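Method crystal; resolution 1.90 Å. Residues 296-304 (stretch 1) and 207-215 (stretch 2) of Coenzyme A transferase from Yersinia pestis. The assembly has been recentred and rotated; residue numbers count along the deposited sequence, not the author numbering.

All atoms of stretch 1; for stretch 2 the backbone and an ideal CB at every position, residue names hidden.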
# COMPACT_ATOMS: atom_id res chain seq x y z
N ALA A 296 2.11 -21.38 9.80
CA ALA A 296 1.20 -21.77 10.88
C ALA A 296 1.87 -21.62 12.24
O ALA A 296 3.04 -21.93 12.40
CB ALA A 296 0.77 -23.20 10.69
N MET A 297 1.09 -21.19 13.23
CA MET A 297 1.56 -21.09 14.62
C MET A 297 0.43 -21.58 15.50
O MET A 297 -0.72 -21.33 15.22
CB MET A 297 1.87 -19.63 14.98
CG MET A 297 3.05 -19.03 14.20
SD MET A 297 3.61 -17.44 14.88
CE MET A 297 2.30 -16.34 14.41
N GLY A 298 0.76 -22.30 16.57
CA GLY A 298 -0.29 -22.81 17.44
C GLY A 298 0.27 -23.72 18.51
O GLY A 298 1.37 -23.47 19.02
N GLN A 299 -0.48 -24.76 18.86
CA GLN A 299 -0.04 -25.74 19.85
C GLN A 299 0.01 -27.15 19.26
O GLN A 299 -0.41 -27.37 18.12
CB GLN A 299 -0.90 -25.68 21.11
CG GLN A 299 -0.90 -24.30 21.81
CD GLN A 299 -1.95 -23.34 21.25
OE1 GLN A 299 -3.07 -23.75 20.95
NE2 GLN A 299 -1.60 -22.07 21.12
N GLN A 300 0.55 -28.10 20.02
CA GLN A 300 0.79 -29.43 19.49
C GLN A 300 -0.43 -30.04 18.82
O GLN A 300 -0.33 -30.69 17.78
CB GLN A 300 1.30 -30.39 20.57
CG GLN A 300 1.60 -31.77 20.01
CD GLN A 300 2.44 -32.63 20.94
OE1 GLN A 300 3.63 -32.87 20.69
NE2 GLN A 300 1.83 -33.09 22.04
N GLU A 301 -1.59 -29.85 19.44
CA GLU A 301 -2.82 -30.42 18.90
C GLU A 301 -3.08 -29.91 17.48
O GLU A 301 -3.51 -30.67 16.62
CB GLU A 301 -4.01 -30.09 19.80
CG GLU A 301 -5.33 -30.15 19.06
CD GLU A 301 -6.52 -30.30 19.99
OE1 GLU A 301 -7.03 -29.27 20.49
OE2 GLU A 301 -6.95 -31.46 20.21
N MET A 302 -2.84 -28.62 17.25
CA MET A 302 -3.06 -28.07 15.92
C MET A 302 -2.00 -28.58 14.94
O MET A 302 -2.30 -28.92 13.80
CB MET A 302 -3.04 -26.54 15.94
CG MET A 302 -3.32 -25.95 14.56
SD MET A 302 -2.76 -24.24 14.39
CE MET A 302 -1.03 -24.51 14.05
N TYR A 303 -0.74 -28.62 15.38
CA TYR A 303 0.33 -29.11 14.51
C TYR A 303 0.08 -30.55 14.04
O TYR A 303 0.28 -30.88 12.86
CB TYR A 303 1.70 -29.01 15.20
CG TYR A 303 2.15 -27.61 15.57
CD1 TYR A 303 2.05 -26.56 14.67
CD2 TYR A 303 2.71 -27.35 16.83
CE1 TYR A 303 2.48 -25.28 15.01
CE2 TYR A 303 3.14 -26.07 17.18
CZ TYR A 303 3.02 -25.04 16.27
OH TYR A 303 3.46 -23.78 16.60
N GLU A 304 -0.33 -31.42 14.97
CA GLU A 304 -0.60 -32.82 14.63
C GLU A 304 -1.72 -32.93 13.61
O GLU A 304 -1.68 -33.75 12.69
CB GLU A 304 -0.96 -33.62 15.89
CG GLU A 304 0.20 -33.80 16.85
CD GLU A 304 -0.23 -34.30 18.23
OE1 GLU A 304 0.66 -34.69 19.02
OE2 GLU A 304 -1.45 -34.30 18.53
N UNK A 207 11.94 -33.38 18.34
CA UNK A 207 11.51 -32.69 19.55
C UNK A 207 10.21 -31.96 19.23
O UNK A 207 9.98 -31.57 18.09
CB UNK A 207 12.58 -31.72 20.06
N UNK A 208 9.35 -31.80 20.23
CA UNK A 208 8.08 -31.14 19.90
C UNK A 208 8.31 -29.74 19.34
O UNK A 208 9.28 -29.07 19.70
CB UNK A 208 7.18 -31.06 21.14
N UNK A 209 7.42 -29.29 18.47
CA UNK A 209 7.54 -27.94 17.91
C UNK A 209 7.26 -26.89 18.98
O UNK A 209 6.47 -27.13 19.89
CB UNK A 209 6.58 -27.76 16.73
N UNK A 210 7.89 -25.73 18.88
CA UNK A 210 7.60 -24.65 19.82
C UNK A 210 6.17 -24.16 19.65
O UNK A 210 5.64 -24.11 18.53
CB UNK A 210 8.58 -23.49 19.63
N UNK A 211 5.55 -23.79 20.76
CA UNK A 211 4.14 -23.44 20.74
C UNK A 211 3.96 -21.96 20.93
O UNK A 211 4.75 -21.30 21.60
CB UNK A 211 3.37 -24.21 21.82
N UNK A 212 2.91 -21.44 20.31
CA UNK A 212 2.45 -20.12 20.65
C UNK A 212 1.77 -20.28 22.00
O UNK A 212 0.89 -21.13 22.15
CB UNK A 212 1.52 -19.53 19.59
N UNK A 213 2.17 -19.48 23.00
CA UNK A 213 1.53 -19.56 24.32
C UNK A 213 0.05 -19.21 24.23
O UNK A 213 -0.31 -18.28 23.51
CB UNK A 213 2.23 -18.63 25.31
N UNK A 214 -0.79 -19.98 24.92
CA UNK A 214 -2.21 -19.68 25.02
C UNK A 214 -2.39 -18.57 26.06
O UNK A 214 -1.98 -18.72 27.21
CB UNK A 214 -3.02 -20.93 25.39
N UNK A 215 -2.99 -17.46 25.64
CA UNK A 215 -3.19 -16.32 26.55
C UNK A 215 -4.64 -16.19 26.99
O UNK A 215 -5.56 -16.51 26.23
CB UNK A 215 -2.74 -15.02 25.88

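Position 207 lies beyond the reach of stretch 1, so the visible atoms scarcely restrict it; the residue is Val 207, which makes no contact here. At 208 the CA-to-CB bond points sideways, and the ideal CB is 4.0 Å from Gln 300 OE1. A phi of -59° with psi of 149° admits many residues, proline among them. Pro 208 is found.

Position 209 points toward stretch 1, its ideal CB 3.9 Å from Tyr 303 CE2. An aromatic ring face invites an apolar chain, and leucine, isoleucine or methionine would all be plausible. The residue is Leu 209, whose CD1 lies over one face of the Tyr 303 ring, 4.0 Å from the centroid and 18° off the normal, a CH-pi contact. Its backbone N donates to a water (3.0 Å from the water O), which in turn donates to Gln 300 OE1 (3.2 Å).

At 210 the CB points away and meets nothing of stretch 1, leaving the side chain loosely specified; the backbone does the work. Tyr 303 OH donates to the carbonyl O of this residue, Ile 210, at 2.9 Å, near the plane of the ring. The same hydroxyl accepts from Gly 298 N (3.1 Å between N and OH), tying the turn before the helix to this contact.

The CB of 211 points sideways, 4.2 Å from Gln 299 CA, close to the start of the helix. Backbone NH groups in a helix's first turn lack acceptors within the helix, so an acceptor on a chain of suitable length would fit: glutamate or glutamine, perhaps a shorter aspartate or asparagine. Glu 211 is deposited, and its end comes nearer than its CB: OE2 accepts from Gln 300 N at 2.8 Å.

Position 212 points toward stretch 1, with Met 297 CB 4.6 Å from the ideal CB and Gln 299 NE2 4.3 Å away. The backbone is anchored at both ends: its N donates to Gly 298 O (2.9 Å), and its O accepts from Gln 299 NE2 (2.9 Å). A flexible apolar chain such as methionine or leucine would suit. Met 212 extends so that SD lies 4.1 Å from Met 297 CB.

At 213 the CB points away, and the phi of -61° permits proline; Pro 213 is found. Position 214 is sideways, where a small or branched chain could pack; Val 214 brings CG2 to 3.5 Å from Gln 299 NE2. Position 215, out of reach, holds Arg 215.

Stretch 2 207-215: VPLIEMPVR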
# COMPACT_ATOMS: atom_id res chain seq x y z
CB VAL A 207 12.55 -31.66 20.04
CG1 VAL A 207 13.83 -32.36 20.50
CG2 VAL A 207 12.85 -30.64 18.94
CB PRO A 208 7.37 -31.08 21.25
CG PRO A 208 7.93 -32.28 22.01
CD PRO A 208 9.38 -32.34 21.60
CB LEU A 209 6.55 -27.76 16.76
CG LEU A 209 6.69 -28.70 15.56
CD1 LEU A 209 5.69 -28.30 14.46
CD2 LEU A 209 8.10 -28.72 15.01
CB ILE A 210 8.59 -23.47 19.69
CG1 ILE A 210 8.50 -22.58 20.94
CG2 ILE A 210 8.33 -22.66 18.41
CD1 ILE A 210 9.40 -21.35 20.89
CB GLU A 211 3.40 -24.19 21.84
CG GLU A 211 3.38 -25.69 21.65
CD GLU A 211 2.48 -26.38 22.64
OE1 GLU A 211 2.22 -25.80 23.71
OE2 GLU A 211 2.02 -27.50 22.35
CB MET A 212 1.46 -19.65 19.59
CG MET A 212 1.05 -18.21 19.70
SD MET A 212 0.17 -17.76 18.20
CE MET A 212 -1.19 -18.93 18.20
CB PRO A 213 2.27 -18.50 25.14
CG PRO A 213 2.82 -17.55 24.11
CD PRO A 213 3.20 -18.42 22.95
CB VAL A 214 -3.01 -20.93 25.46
CG1 VAL A 214 -4.45 -20.56 25.82
CG2 VAL A 214 -2.98 -22.00 24.37
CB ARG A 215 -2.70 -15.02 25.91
CG ARG A 215 -1.18 -14.92 25.76
CD ARG A 215 -0.74 -13.53 25.33
NE ARG A 215 -1.29 -12.49 26.20
CZ ARG A 215 -0.83 -12.22 27.42
NH1 ARG A 215 0.18 -12.91 27.93
NH2 ARG A 215 -1.40 -11.26 28.14
O HOH W 1 4.84 -30.83 18.49
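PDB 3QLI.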